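Local coordinates for protein gamma-glutamyltranspeptidase (Streptomyces lincolnensis, PDB 6J3I) that probably cleaves or transfers gamma-glutamyl groups, as an LmbA-like homologue of gamma-glutamyltranspeptidases in the Ntn-hydrolase clan, at residues W276-V281 and L311-R316; L304-C309 and P536-D541; D507-H512 and E586-A591. The protein carries 1 engineered substitution. All coordinates share one frame; numbering follows the deposited sequence.

Interaction 1. Residues W276-V281 and L311-R316; sequences WSQGPV and LAMADR
V281 meets helix 299-319 through one methyl, CG1, and has the largest share of surface buried here. V281 CG1 sits close over A312 O, but the exact distance is uncertain, because the V281 side chain is strained in the model. It also reaches three side chains. A312 CB is 4.0 Å from V281 CG1, M313 SD is 3.8 Å from it, and R316 CB is 3.9 Å from it. A312 and R316 are one helical turn apart, with M313 beside A312, so V281 rests on one turn of the helix, against A312, M313 and the aliphatic stem of R316.

R316 is the second main residue. Its CG sits between the backbone N and the carbonyl carbon (chi1 74°). The chain then bends at chi2, and its CB and CG both stay beside V281. M313 CE lies over the centre of one guanidinium face. R316 NH1 forms a salt bridge with D504, which fixes the charged end.

Q278 is the third. Its side chain runs alongside R316 and points the same way. Q278 CB is 4.0 Å from R316 NH1. The turn that carries Q278 is held by S277, whose OG accepts a bond from G279 N (2.9 Å, 144°). This is an ST turn.

No clear hydrogen bond joins the two segments. The contact is buried packing of the turn at 277-279 and the start of helix 280-288 against helix 299-319, with CA atoms of V281 and A312 5.8 Å apart. It fits a helical layer of the alpha-beta-beta-alpha sandwich of Ntn hydrolases.

Interaction 2. Residues L304-C309 and P536-D541; sequences LLVEGC and PNWHND
W538 packs against L305 and V306 of the helix 299-319, and it shares the strand's side of the contact about equally with N540. Its CB points toward the helix without touching it. With chi1 at 65°, the indole swings across to the helix. On the pyrrole side, W538 CD1 is 3.7 Å from V306 CG2. The next atom, W538 NE1, is closer to the same methyl, at 3.5 Å from V306 CG2. V306 CG1 is anti to its own backbone N, and CG2 is the branch that reaches the indole. On the benzene side, W538 CZ2 is 3.9 Å from L305 CD2. That methyl comes in at the ring edge, near its plane, and the two side chains cross at about a right angle. The ring of H512 stacks on W538.

Further along the strand, N540 reaches C309. N540 ND2 lies 3.2 Å from C309 SG, a close approach with no hydrogen bond across the contact. N540 OD1 is held by the backbone N of S542.

The axes of helix 304-309 and strand 538-540 approach to 9.0 Å and run 36° apart. The strand is an outer one, paired antiparallel with strand 556-560. V557 and V559 of that strand touch N540 and W538, and L515 of helix 506-519 packs on L305.

Interaction 3. Residues D507-H512 and E586-A591; sequences DQWQLH and EGRLCA
W509 lays one face of its indole over the backbone of G587. G587 CA is 3.6 Å from the centroid of the six-membered ring, over its face, a CH-pi contact. G587 N sits over the same face, 3.4 Å from W509 CE2. The backbone angles of G587 would jam a side chain against the carbonyl O of E586, which by itself calls for glycine.

E586 approaches at the ring edge. W509 NE1 donates to E586 OE2 at 3.0 Å with an angle of 149°, though OE2 is crowded by another atom in the model, which makes the bond less certain. The carboxylate stands 77° from the indole plane. A bend at chi2 (-78°) turns the glutamate tip back to the NE1 edge.

The ring thus joins helix 506-519 to the loop before strand 590-594. Strand 590-594 pairs antiparallel with strand 493-499, and helix 506-519 lies beside these strands, consistent with the layered alpha-beta-beta-alpha fold of Ntn hydrolases.

At the far end of the indole, R588 NH1 is 4.3 Å from W509 CZ3, near the ring plane. Next to W509 on the helix, Q510 CG is 4.1 Å from L589 CD2, and these two chains cross at a slant.

In the fold
All three interactions are buried. Interaction 3 is nearest the centre of the chain, about 11 Å from it, against about 14 Å for interaction 1 and 19 Å for interaction 2. Interactions 1 and 2 share helix 299-319 and use successive parts of it. Interaction 3 uses helix 506-519, which touches both others: M313 packs on Q508, and N540 N probably bonds to Q508 OE1. The chemistry differs. Interaction 1 is methyl packing beside a charged side chain. Interaction 2 packs an indole against leucine and valine and an amide beside a cysteine sulfur. Interaction 3 places an indole face on backbone and adds the one hydrogen bond across the contacts, with a doubtful acceptor.

Interaction 1. Residues W276-V281 and L311-R316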
ATOM      1  N   TRP A 276       6.503   0.095 -11.851  1.00 21.10           N
ATOM      2  CA  TRP A 276       6.108   1.396 -11.287  1.00 20.90           C
ATOM      3  C   TRP A 276       5.708   1.322  -9.801  1.00 20.68           C
ATOM      4  O   TRP A 276       5.535   2.356  -9.150  1.00 20.39           O
ATOM      5  CB  TRP A 276       4.980   2.047 -12.101  1.00 21.18           C
ATOM      6  CG  TRP A 276       3.778   1.194 -12.317  1.00 21.34           C
ATOM      7  CD1 TRP A 276       3.539   0.393 -13.389  1.00 21.65           C
ATOM      8  CD2 TRP A 276       2.642   1.060 -11.453  1.00 21.31           C
ATOM      9  NE1 TRP A 276       2.330  -0.245 -13.249  1.00 21.81           N
ATOM     10  CE2 TRP A 276       1.754   0.150 -12.072  1.00 21.82           C
ATOM     11  CE3 TRP A 276       2.289   1.618 -10.219  1.00 21.16           C
ATOM     12  CZ2 TRP A 276       0.523  -0.219 -11.494  1.00 21.75           C
ATOM     13  CZ3 TRP A 276       1.067   1.255  -9.644  1.00 21.47           C
ATOM     14  CH2 TRP A 276       0.197   0.345 -10.287  1.00 21.58           C
ATOM     15  N   SER A 277       5.515   0.101  -9.301  1.00 20.31           N
ATOM     16  CA  SER A 277       5.399  -0.201  -7.882  1.00 19.90           C
ATOM     17  C   SER A 277       6.570  -1.077  -7.492  1.00 19.63           C
ATOM     18  O   SER A 277       7.292  -1.571  -8.356  1.00 20.00           O
ATOM     19  CB  SER A 277       4.105  -0.969  -7.612  1.00 20.27           C
ATOM     20  OG  SER A 277       4.223  -2.344  -7.989  1.00 20.45           O
ATOM     21  N   GLN A 278       6.728  -1.318  -6.196  1.00 19.44           N
ATOM     22  CA  GLN A 278       7.716  -2.302  -5.732  1.00 19.65           C
ATOM     23  C   GLN A 278       7.273  -3.752  -5.955  1.00 19.75           C
ATOM     24  O   GLN A 278       8.043  -4.651  -5.727  1.00 19.26           O
ATOM     25  CB  GLN A 278       8.094  -2.086  -4.258  1.00 19.77           C
ATOM     26  CG  GLN A 278       7.001  -2.384  -3.227  1.00 19.74           C
ATOM     27  CD  GLN A 278       7.512  -2.359  -1.788  1.00 19.88           C
ATOM     28  OE1 GLN A 278       6.786  -1.988  -0.859  1.00 20.18           O
ATOM     29  NE2 GLN A 278       8.765  -2.759  -1.596  1.00 19.61           N
ATOM     30  N   GLY A 279       6.035  -3.979  -6.391  1.00 20.27           N
ATOM     31  CA  GLY A 279       5.492  -5.330  -6.604  1.00 20.67           C
ATOM     32  C   GLY A 279       6.421  -6.424  -7.096  1.00 20.96           C
ATOM     33  O   GLY A 279       6.470  -7.518  -6.513  1.00 20.60           O
ATOM     34  N   PRO A 280       7.161  -6.142  -8.173  1.00 21.19           N
ATOM     35  CA  PRO A 280       8.120  -7.101  -8.659  1.00 21.60           C
ATOM     36  C   PRO A 280       9.268  -7.499  -7.723  1.00 22.27           C
ATOM     37  O   PRO A 280       9.906  -8.505  -8.022  1.00 23.56           O
ATOM     38  CB  PRO A 280       8.645  -6.435  -9.923  1.00 21.81           C
ATOM     39  CG  PRO A 280       7.456  -5.712 -10.443  1.00 21.59           C
ATOM     40  CD  PRO A 280       6.833  -5.143  -9.203  1.00 21.27           C
ATOM     41  N   VAL A 281       9.548  -6.770  -6.631  1.00 22.65           N
ATOM     42  CA  VAL A 281      10.575  -7.267  -5.654  1.00 23.15           C
ATOM     43  C   VAL A 281      10.200  -8.593  -5.019  1.00 22.90           C
ATOM     44  O   VAL A 281      11.074  -9.395  -4.722  1.00 23.34           O
ATOM     45  CB  VAL A 281      10.982  -6.362  -4.441  1.00 23.89           C
ATOM     46  CG1 VAL A 281      12.418  -5.880  -4.590  1.00 24.23           C
ATOM     47  CG2 VAL A 281      10.039  -5.226  -4.154  1.00 24.27           C
ATOM     48  N   LEU A 311      19.583  -8.285  -1.953  1.00 28.00           N
ATOM     49  CA  LEU A 311      19.831  -8.407  -3.390  1.00 28.74           C
ATOM     50  C   LEU A 311      18.670  -7.856  -4.219  1.00 28.08           C
ATOM     51  O   LEU A 311      18.868  -7.006  -5.082  1.00 28.40           O
ATOM     52  CB  LEU A 311      20.111  -9.876  -3.766  1.00 29.77           C
ATOM     53  CG  LEU A 311      21.562 -10.400  -3.865  1.00 30.76           C
ATOM     54  CD1 LEU A 311      22.657  -9.363  -3.621  1.00 31.19           C
ATOM     55  CD2 LEU A 311      21.763 -11.601  -2.948  1.00 31.04           C
ATOM     56  N   ALA A 312      17.468  -8.335  -3.927  1.00 27.73           N
ATOM     57  CA  ALA A 312      16.268  -7.979  -4.689  1.00 27.20           C
ATOM     58  C   ALA A 312      15.901  -6.505  -4.571  1.00 27.11           C
ATOM     59  O   ALA A 312      15.458  -5.889  -5.548  1.00 26.55           O
ATOM     60  CB  ALA A 312      15.100  -8.846  -4.246  1.00 27.22           C
ATOM     61  N   MET A 313      16.082  -5.953  -3.371  1.00 27.22           N
ATOM     62  CA  MET A 313      15.822  -4.533  -3.117  1.00 27.55           C
ATOM     63  C   MET A 313      16.820  -3.611  -3.815  1.00 27.59           C
ATOM     64  O   MET A 313      16.450  -2.533  -4.276  1.00 28.92           O
ATOM     65  CB  MET A 313      15.810  -4.242  -1.614  1.00 27.94           C
ATOM     66  CG  MET A 313      14.632  -4.862  -0.879  1.00 28.14           C
ATOM     67  SD  MET A 313      13.054  -4.093  -1.282  1.00 28.98           S
ATOM     68  CE  MET A 313      12.581  -3.419   0.302  1.00 29.77           C
ATOM     69  N   ALA A 314      18.078  -4.032  -3.887  1.00 27.41           N
ATOM     70  CA  ALA A 314      19.106  -3.280  -4.602  1.00 26.55           C
ATOM     71  C   ALA A 314      18.705  -3.102  -6.055  1.00 26.25           C
ATOM     72  O   ALA A 314      18.868  -2.018  -6.629  1.00 26.01           O
ATOM     73  CB  ALA A 314      20.451  -3.980  -4.503  1.00 26.52           C
ATOM     74  N   ASP A 315      18.158  -4.165  -6.636  1.00 26.15           N
ATOM     75  CA  ASP A 315      17.671  -4.115  -8.006  1.00 26.65           C
ATOM     76  C   ASP A 315      16.463  -3.199  -8.145  1.00 26.56           C
ATOM     77  O   ASP A 315      16.347  -2.516  -9.158  1.00 27.13           O
ATOM     78  CB  ASP A 315      17.341  -5.515  -8.550  1.00 27.28           C
ATOM     79  CG  ASP A 315      18.578  -6.285  -9.014  1.00 27.46           C
ATOM     80  OD1 ASP A 315      19.671  -5.688  -9.123  1.00 26.73           O
ATOM     81  OD2 ASP A 315      18.441  -7.506  -9.276  1.00 27.79           O
ATOM     82  N   ARG A 316      15.565  -3.159  -7.159  1.00 26.37           N
ATOM     83  CA  ARG A 316      14.456  -2.202  -7.274  1.00 26.20           C
ATOM     84  C   ARG A 316      14.965  -0.764  -7.265  1.00 26.33           C
ATOM     85  O   ARG A 316      14.576   0.032  -8.121  1.00 25.49           O
ATOM     86  CB  ARG A 316      13.301  -2.428  -6.292  1.00 25.82           C
ATOM     87  CG  ARG A 316      13.540  -2.040  -4.858  1.00 26.06           C
ATOM     88  CD  ARG A 316      12.370  -1.312  -4.206  1.00 26.02           C
ATOM     89  NE  ARG A 316      12.871  -0.569  -3.044  1.00 25.81           N
ATOM     90  CZ  ARG A 316      12.160  -0.166  -1.996  1.00 25.28           C
ATOM     91  NH1 ARG A 316      10.854  -0.401  -1.895  1.00 25.34           N
ATOM     92  NH2 ARG A 316      12.784   0.488  -1.027  1.00 25.53           N
TER

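Interaction 2. Residues L304-C309 and P536-D541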
ATOM      1  N   LEU A 304      18.898 -16.910   4.611  1.00 26.46           N
ATOM      2  CA  LEU A 304      18.742 -17.026   3.162  1.00 26.73           C
ATOM      3  C   LEU A 304      17.768 -15.975   2.632  1.00 27.44           C
ATOM      4  O   LEU A 304      18.035 -15.317   1.619  1.00 26.79           O
ATOM      5  CB  LEU A 304      18.251 -18.423   2.767  1.00 25.80           C
ATOM      6  CG  LEU A 304      17.899 -18.567   1.279  1.00 26.12           C
ATOM      7  CD1 LEU A 304      19.141 -18.388   0.417  1.00 26.10           C
ATOM      8  CD2 LEU A 304      17.209 -19.887   0.969  1.00 26.05           C
ATOM      9  N   LEU A 305      16.641 -15.842   3.325  1.00 28.40           N
ATOM     10  CA  LEU A 305      15.582 -14.909   2.926  1.00 28.92           C
ATOM     11  C   LEU A 305      15.972 -13.448   3.094  1.00 29.35           C
ATOM     12  O   LEU A 305      15.588 -12.609   2.268  1.00 29.87           O
ATOM     13  CB  LEU A 305      14.257 -15.226   3.649  1.00 28.96           C
ATOM     14  CG  LEU A 305      13.180 -15.995   2.855  1.00 29.18           C
ATOM     15  CD1 LEU A 305      13.713 -16.898   1.751  1.00 29.35           C
ATOM     16  CD2 LEU A 305      12.290 -16.813   3.784  1.00 29.69           C
ATOM     17  N   VAL A 306      16.730 -13.151   4.146  1.00 28.83           N
ATOM     18  CA  VAL A 306      17.170 -11.779   4.422  1.00 29.35           C
ATOM     19  C   VAL A 306      18.177 -11.295   3.374  1.00 29.58           C
ATOM     20  O   VAL A 306      18.045 -10.181   2.858  1.00 29.57           O
ATOM     21  CB  VAL A 306      17.709 -11.651   5.869  1.00 29.53           C
ATOM     22  CG1 VAL A 306      18.432 -10.323   6.112  1.00 29.18           C
ATOM     23  CG2 VAL A 306      16.558 -11.802   6.857  1.00 29.70           C
ATOM     24  N   GLU A 307      19.169 -12.132   3.069  1.00 29.33           N
ATOM     25  CA  GLU A 307      20.196 -11.815   2.068  1.00 28.64           C
ATOM     26  C   GLU A 307      19.637 -11.716   0.651  1.00 27.47           C
ATOM     27  O   GLU A 307      20.044 -10.854  -0.118  1.00 27.22           O
ATOM     28  CB  GLU A 307      21.318 -12.857   2.110  1.00 28.90           C
ATOM     29  CG  GLU A 307      22.166 -12.795   3.360  1.00 29.10           C
ATOM     30  CD  GLU A 307      22.707 -11.407   3.594  1.00 30.25           C
ATOM     31  OE1 GLU A 307      22.426 -10.832   4.663  1.00 30.19           O
ATOM     32  OE2 GLU A 307      23.387 -10.872   2.686  1.00 31.75           O
ATOM     33  N   GLY A 308      18.711 -12.608   0.321  1.00 26.79           N
ATOM     34  CA  GLY A 308      17.973 -12.542  -0.934  1.00 27.02           C
ATOM     35  C   GLY A 308      17.130 -11.280  -1.088  1.00 26.97           C
ATOM     36  O   GLY A 308      17.041 -10.721  -2.180  1.00 27.83           O
ATOM     37  N   CYS A 309      16.522 -10.821   0.001  1.00 26.28           N
ATOM     38  CA  CYS A 309      15.746  -9.577  -0.022  1.00 26.35           C
ATOM     39  C   CYS A 309      16.632  -8.353  -0.299  1.00 26.38           C
ATOM     40  O   CYS A 309      16.247  -7.475  -1.078  1.00 26.41           O
ATOM     41  CB  CYS A 309      14.966  -9.388   1.286  1.00 26.40           C
ATOM     42  SG  CYS A 309      14.104  -7.802   1.456  1.00 24.82           S
ATOM     43  N   PRO A 536       5.837 -15.737  13.562  1.00 18.09           N
ATOM     44  CA  PRO A 536       6.789 -14.639  13.721  1.00 18.02           C
ATOM     45  C   PRO A 536       7.298 -14.155  12.367  1.00 18.11           C
ATOM     46  O   PRO A 536       7.635 -14.964  11.509  1.00 17.89           O
ATOM     47  CB  PRO A 536       7.921 -15.252  14.550  1.00 18.08           C
ATOM     48  CG  PRO A 536       7.282 -16.376  15.295  1.00 18.22           C
ATOM     49  CD  PRO A 536       6.172 -16.893  14.421  1.00 18.08           C
ATOM     50  N   ASN A 537       7.306 -12.840  12.187  1.00 18.50           N
ATOM     51  CA  ASN A 537       7.715 -12.211  10.936  1.00 18.48           C
ATOM     52  C   ASN A 537       8.836 -11.204  11.201  1.00 18.83           C
ATOM     53  O   ASN A 537       9.091 -10.827  12.340  1.00 18.84           O
ATOM     54  CB  ASN A 537       6.502 -11.547  10.259  1.00 18.12           C
ATOM     55  CG  ASN A 537       6.613 -11.532   8.754  1.00 17.94           C
ATOM     56  OD1 ASN A 537       7.706 -11.507   8.220  1.00 18.30           O
ATOM     57  ND2 ASN A 537       5.485 -11.538   8.068  1.00 17.68           N
ATOM     58  N   TRP A 538       9.505 -10.784  10.132  1.00 19.60           N
ATOM     59  CA  TRP A 538      10.695  -9.941  10.227  1.00 20.22           C
ATOM     60  C   TRP A 538      10.813  -9.047   9.000  1.00 20.44           C
ATOM     61  O   TRP A 538      10.044  -9.173   8.048  1.00 20.24           O
ATOM     62  CB  TRP A 538      11.964 -10.820  10.383  1.00 20.65           C
ATOM     63  CG  TRP A 538      12.269 -11.688   9.174  1.00 20.88           C
ATOM     64  CD1 TRP A 538      13.145 -11.407   8.160  1.00 21.24           C
ATOM     65  CD2 TRP A 538      11.677 -12.952   8.850  1.00 21.00           C
ATOM     66  NE1 TRP A 538      13.137 -12.422   7.226  1.00 21.45           N
ATOM     67  CE2 TRP A 538      12.244 -13.382   7.627  1.00 21.33           C
ATOM     68  CE3 TRP A 538      10.723 -13.766   9.474  1.00 21.10           C
ATOM     69  CZ2 TRP A 538      11.887 -14.592   7.017  1.00 21.43           C
ATOM     70  CZ3 TRP A 538      10.360 -14.975   8.857  1.00 21.13           C
ATOM     71  CH2 TRP A 538      10.943 -15.371   7.645  1.00 21.15           C
ATOM     72  N   HIS A 539      11.786  -8.142   9.050  1.00 21.08           N
ATOM     73  CA  HIS A 539      12.143  -7.287   7.914  1.00 21.57           C
ATOM     74  C   HIS A 539      13.548  -6.730   8.100  1.00 22.63           C
ATOM     75  O   HIS A 539      14.070  -6.680   9.217  1.00 22.72           O
ATOM     76  CB  HIS A 539      11.140  -6.125   7.746  1.00 20.91           C
ATOM     77  CG  HIS A 539      11.333  -5.003   8.723  1.00 20.33           C
ATOM     78  ND1 HIS A 539      12.091  -3.888   8.443  1.00 20.58           N
ATOM     79  CD2 HIS A 539      10.869  -4.827   9.978  1.00 20.10           C
ATOM     80  CE1 HIS A 539      12.075  -3.072   9.481  1.00 20.04           C
ATOM     81  NE2 HIS A 539      11.340  -3.620  10.428  1.00 19.82           N
ATOM     82  N   ASN A 540      14.147  -6.292   6.999  1.00 24.30           N
ATOM     83  CA  ASN A 540      15.416  -5.563   7.049  1.00 25.10           C
ATOM     84  C   ASN A 540      15.217  -4.140   6.522  1.00 26.10           C
ATOM     85  O   ASN A 540      14.239  -3.857   5.816  1.00 25.26           O
ATOM     86  CB  ASN A 540      16.502  -6.302   6.256  1.00 25.26           C
ATOM     87  CG  ASN A 540      16.448  -6.009   4.766  1.00 25.55           C
ATOM     88  OD1 ASN A 540      16.951  -4.974   4.305  1.00 25.94           O
ATOM     89  ND2 ASN A 540      15.843  -6.916   4.002  1.00 25.08           N
ATOM     90  N   ASP A 541      16.159  -3.270   6.881  1.00 27.34           N
ATOM     91  CA  ASP A 541      16.214  -1.882   6.411  1.00 28.50           C
ATOM     92  C   ASP A 541      17.534  -1.579   5.668  1.00 28.25           C
ATOM     93  O   ASP A 541      17.956  -0.417   5.580  1.00 28.11           O
ATOM     94  CB  ASP A 541      16.044  -0.920   7.604  1.00 29.50           C
ATOM     95  CG  ASP A 541      14.622  -0.895   8.154  1.00 30.28           C
ATOM     96  OD1 ASP A 541      13.661  -0.870   7.352  1.00 31.43           O
ATOM     97  OD2 ASP A 541      14.471  -0.867   9.397  1.00 30.11           O
TER

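Interaction 3. Residues D507-H512 and E586-A591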
ATOM      1  N   ASP A 507       6.376  -5.917   0.651  1.00 19.86           N
ATOM      2  CA  ASP A 507       6.794  -7.125  -0.080  1.00 20.21           C
ATOM      3  C   ASP A 507       7.917  -7.932   0.597  1.00 20.57           C
ATOM      4  O   ASP A 507       8.460  -8.872  -0.003  1.00 20.70           O
ATOM      5  CB  ASP A 507       7.148  -6.795  -1.540  1.00 20.14           C
ATOM      6  CG  ASP A 507       5.919  -6.726  -2.443  1.00 19.77           C
ATOM      7  OD1 ASP A 507       4.968  -7.510  -2.258  1.00 19.48           O
ATOM      8  OD2 ASP A 507       5.908  -5.883  -3.357  1.00 19.63           O
ATOM      9  N   GLN A 508       8.252  -7.574   1.835  1.00 20.38           N
ATOM     10  CA  GLN A 508       9.062  -8.430   2.695  1.00 20.60           C
ATOM     11  C   GLN A 508       8.136  -9.339   3.501  1.00 20.70           C
ATOM     12  O   GLN A 508       8.217 -10.575   3.406  1.00 20.78           O
ATOM     13  CB  GLN A 508       9.950  -7.602   3.633  1.00 20.55           C
ATOM     14  CG  GLN A 508      10.786  -6.543   2.930  1.00 20.38           C
ATOM     15  CD  GLN A 508      11.825  -5.928   3.850  1.00 20.33           C
ATOM     16  OE1 GLN A 508      12.543  -6.644   4.561  1.00 19.99           O
ATOM     17  NE2 GLN A 508      11.911  -4.595   3.848  1.00 19.68           N
ATOM     18  N   TRP A 509       7.245  -8.724   4.277  1.00 20.57           N
ATOM     19  CA  TRP A 509       6.255  -9.470   5.055  1.00 20.60           C
ATOM     20  C   TRP A 509       5.415 -10.407   4.185  1.00 20.77           C
ATOM     21  O   TRP A 509       5.145 -11.533   4.588  1.00 20.56           O
ATOM     22  CB  TRP A 509       5.327  -8.528   5.819  1.00 20.40           C
ATOM     23  CG  TRP A 509       5.996  -7.773   6.892  1.00 20.55           C
ATOM     24  CD1 TRP A 509       7.053  -8.185   7.654  1.00 20.53           C
ATOM     25  CD2 TRP A 509       5.650  -6.468   7.361  1.00 20.55           C
ATOM     26  NE1 TRP A 509       7.401  -7.208   8.553  1.00 20.31           N
ATOM     27  CE2 TRP A 509       6.550  -6.145   8.402  1.00 20.33           C
ATOM     28  CE3 TRP A 509       4.673  -5.531   6.998  1.00 20.62           C
ATOM     29  CZ2 TRP A 509       6.501  -4.925   9.086  1.00 20.40           C
ATOM     30  CZ3 TRP A 509       4.620  -4.314   7.692  1.00 20.45           C
ATOM     31  CH2 TRP A 509       5.530  -4.027   8.719  1.00 20.40           C
ATOM     32  N   GLN A 510       5.015  -9.951   3.001  1.00 20.96           N
ATOM     33  CA  GLN A 510       4.211 -10.793   2.109  1.00 21.76           C
ATOM     34  C   GLN A 510       4.949 -11.995   1.561  1.00 22.07           C
ATOM     35  O   GLN A 510       4.331 -13.045   1.340  1.00 21.88           O
ATOM     36  CB  GLN A 510       3.654 -10.003   0.941  1.00 21.77           C
ATOM     37  CG  GLN A 510       2.467  -9.185   1.336  1.00 21.59           C
ATOM     38  CD  GLN A 510       1.916  -8.434   0.173  1.00 22.06           C
ATOM     39  OE1 GLN A 510       2.241  -7.260  -0.042  1.00 22.62           O
ATOM     40  NE2 GLN A 510       1.086  -9.110  -0.610  1.00 22.22           N
ATOM     41  N   LEU A 511       6.251 -11.844   1.324  1.00 22.25           N
ATOM     42  CA  LEU A 511       7.056 -12.973   0.876  1.00 22.23           C
ATOM     43  C   LEU A 511       7.132 -14.034   1.975  1.00 22.00           C
ATOM     44  O   LEU A 511       6.929 -15.218   1.706  1.00 22.70           O
ATOM     45  CB  LEU A 511       8.465 -12.550   0.459  1.00 22.20           C
ATOM     46  CG  LEU A 511       9.258 -13.785  -0.020  1.00 22.52           C
ATOM     47  CD1 LEU A 511       9.332 -13.834  -1.531  1.00 22.78           C
ATOM     48  CD2 LEU A 511      10.641 -13.870   0.605  1.00 22.62           C
ATOM     49  N   HIS A 512       7.421 -13.602   3.199  1.00 21.46           N
ATOM     50  CA  HIS A 512       7.489 -14.514   4.342  1.00 21.50           C
ATOM     51  C   HIS A 512       6.124 -15.163   4.529  1.00 21.66           C
ATOM     52  O   HIS A 512       6.036 -16.355   4.823  1.00 22.02           O
ATOM     53  CB  HIS A 512       7.909 -13.809   5.646  1.00 21.81           C
ATOM     54  CG  HIS A 512       9.075 -12.875   5.501  1.00 22.14           C
ATOM     55  ND1 HIS A 512       9.987 -12.978   4.478  1.00 22.42           N
ATOM     56  CD2 HIS A 512       9.484 -11.831   6.261  1.00 22.20           C
ATOM     57  CE1 HIS A 512      10.896 -12.028   4.605  1.00 22.65           C
ATOM     58  NE2 HIS A 512      10.618 -11.323   5.684  1.00 22.40           N
ATOM     59  N   GLU A 586       5.158  -7.042  13.719  1.00 20.51           N
ATOM     60  CA  GLU A 586       5.620  -7.171  12.328  1.00 20.43           C
ATOM     61  C   GLU A 586       4.523  -7.733  11.431  1.00 20.52           C
ATOM     62  O   GLU A 586       4.123  -8.888  11.583  1.00 21.04           O
ATOM     63  CB  GLU A 586       6.846  -8.078  12.265  1.00 20.50           C
ATOM     64  CG  GLU A 586       8.075  -7.536  13.006  1.00 20.90           C
ATOM     65  CD  GLU A 586       8.813  -6.448  12.243  1.00 20.98           C
ATOM     66  OE1 GLU A 586       9.179  -5.404  12.848  1.00 20.46           O
ATOM     67  OE2 GLU A 586       9.023  -6.649  11.027  1.00 20.58           O
ATOM     68  N   GLY A 587       4.032  -6.900  10.512  1.00 20.38           N
ATOM     69  CA  GLY A 587       3.031  -7.297   9.522  1.00 20.56           C
ATOM     70  C   GLY A 587       1.616  -6.887   9.894  1.00 20.49           C
ATOM     71  O   GLY A 587       1.222  -7.002  11.049  1.00 19.92           O
ATOM     72  N   ARG A 588       0.863  -6.388   8.915  1.00 20.24           N
ATOM     73  CA  ARG A 588      -0.582  -6.208   9.057  1.00 20.61           C
ATOM     74  C   ARG A 588      -1.287  -6.933   7.896  1.00 20.13           C
ATOM     75  O   ARG A 588      -2.058  -6.350   7.126  1.00 20.66           O
ATOM     76  CB  ARG A 588      -0.960  -4.715   9.172  1.00 21.25           C
ATOM     77  CG  ARG A 588      -0.683  -4.095  10.549  1.00 22.05           C
ATOM     78  CD  ARG A 588       0.427  -3.057  10.523  1.00 22.68           C
ATOM     79  NE  ARG A 588       0.031  -1.844   9.788  1.00 23.74           N
ATOM     80  CZ  ARG A 588       0.868  -0.956   9.240  1.00 24.21           C
ATOM     81  NH1 ARG A 588       2.196  -1.119   9.317  1.00 24.76           N
ATOM     82  NH2 ARG A 588       0.373   0.098   8.582  1.00 23.85           N
ATOM     83  N   LEU A 589      -1.012  -8.229   7.804  1.00 19.67           N
ATOM     84  CA  LEU A 589      -1.455  -9.060   6.682  1.00 19.21           C
ATOM     85  C   LEU A 589      -2.969  -9.289   6.637  1.00 18.60           C
ATOM     86  O   LEU A 589      -3.644  -9.368   7.675  1.00 18.68           O
ATOM     87  CB  LEU A 589      -0.739 -10.414   6.704  1.00 19.22           C
ATOM     88  CG  LEU A 589       0.768 -10.397   6.418  1.00 19.39           C
ATOM     89  CD1 LEU A 589       1.471 -11.555   7.120  1.00 19.48           C
ATOM     90  CD2 LEU A 589       1.048 -10.441   4.922  1.00 19.30           C
ATOM     91  N   CYS A 590      -3.476  -9.373   5.408  1.00 17.77           N
ATOM     92  CA  CYS A 590      -4.845  -9.771   5.116  1.00 17.41           C
ATOM     93  C   CYS A 590      -4.773 -10.871   4.069  1.00 17.03           C
ATOM     94  O   CYS A 590      -3.859 -10.893   3.261  1.00 16.06           O
ATOM     95  CB  CYS A 590      -5.648  -8.587   4.585  1.00 17.36           C
ATOM     96  SG  CYS A 590      -5.493  -7.095   5.582  1.00 17.52           S
ATOM     97  N   ALA A 591      -5.727 -11.793   4.109  1.00 17.43           N
ATOM     98  CA  ALA A 591      -5.786 -12.882   3.139  1.00 17.80           C
ATOM     99  C   ALA A 591      -7.204 -13.404   3.021  1.00 18.23           C
ATOM    100  O   ALA A 591      -7.869 -13.619   4.030  1.00 18.39           O
ATOM    101  CB  ALA A 591      -4.845 -14.012   3.541  1.00 17.65           C
TER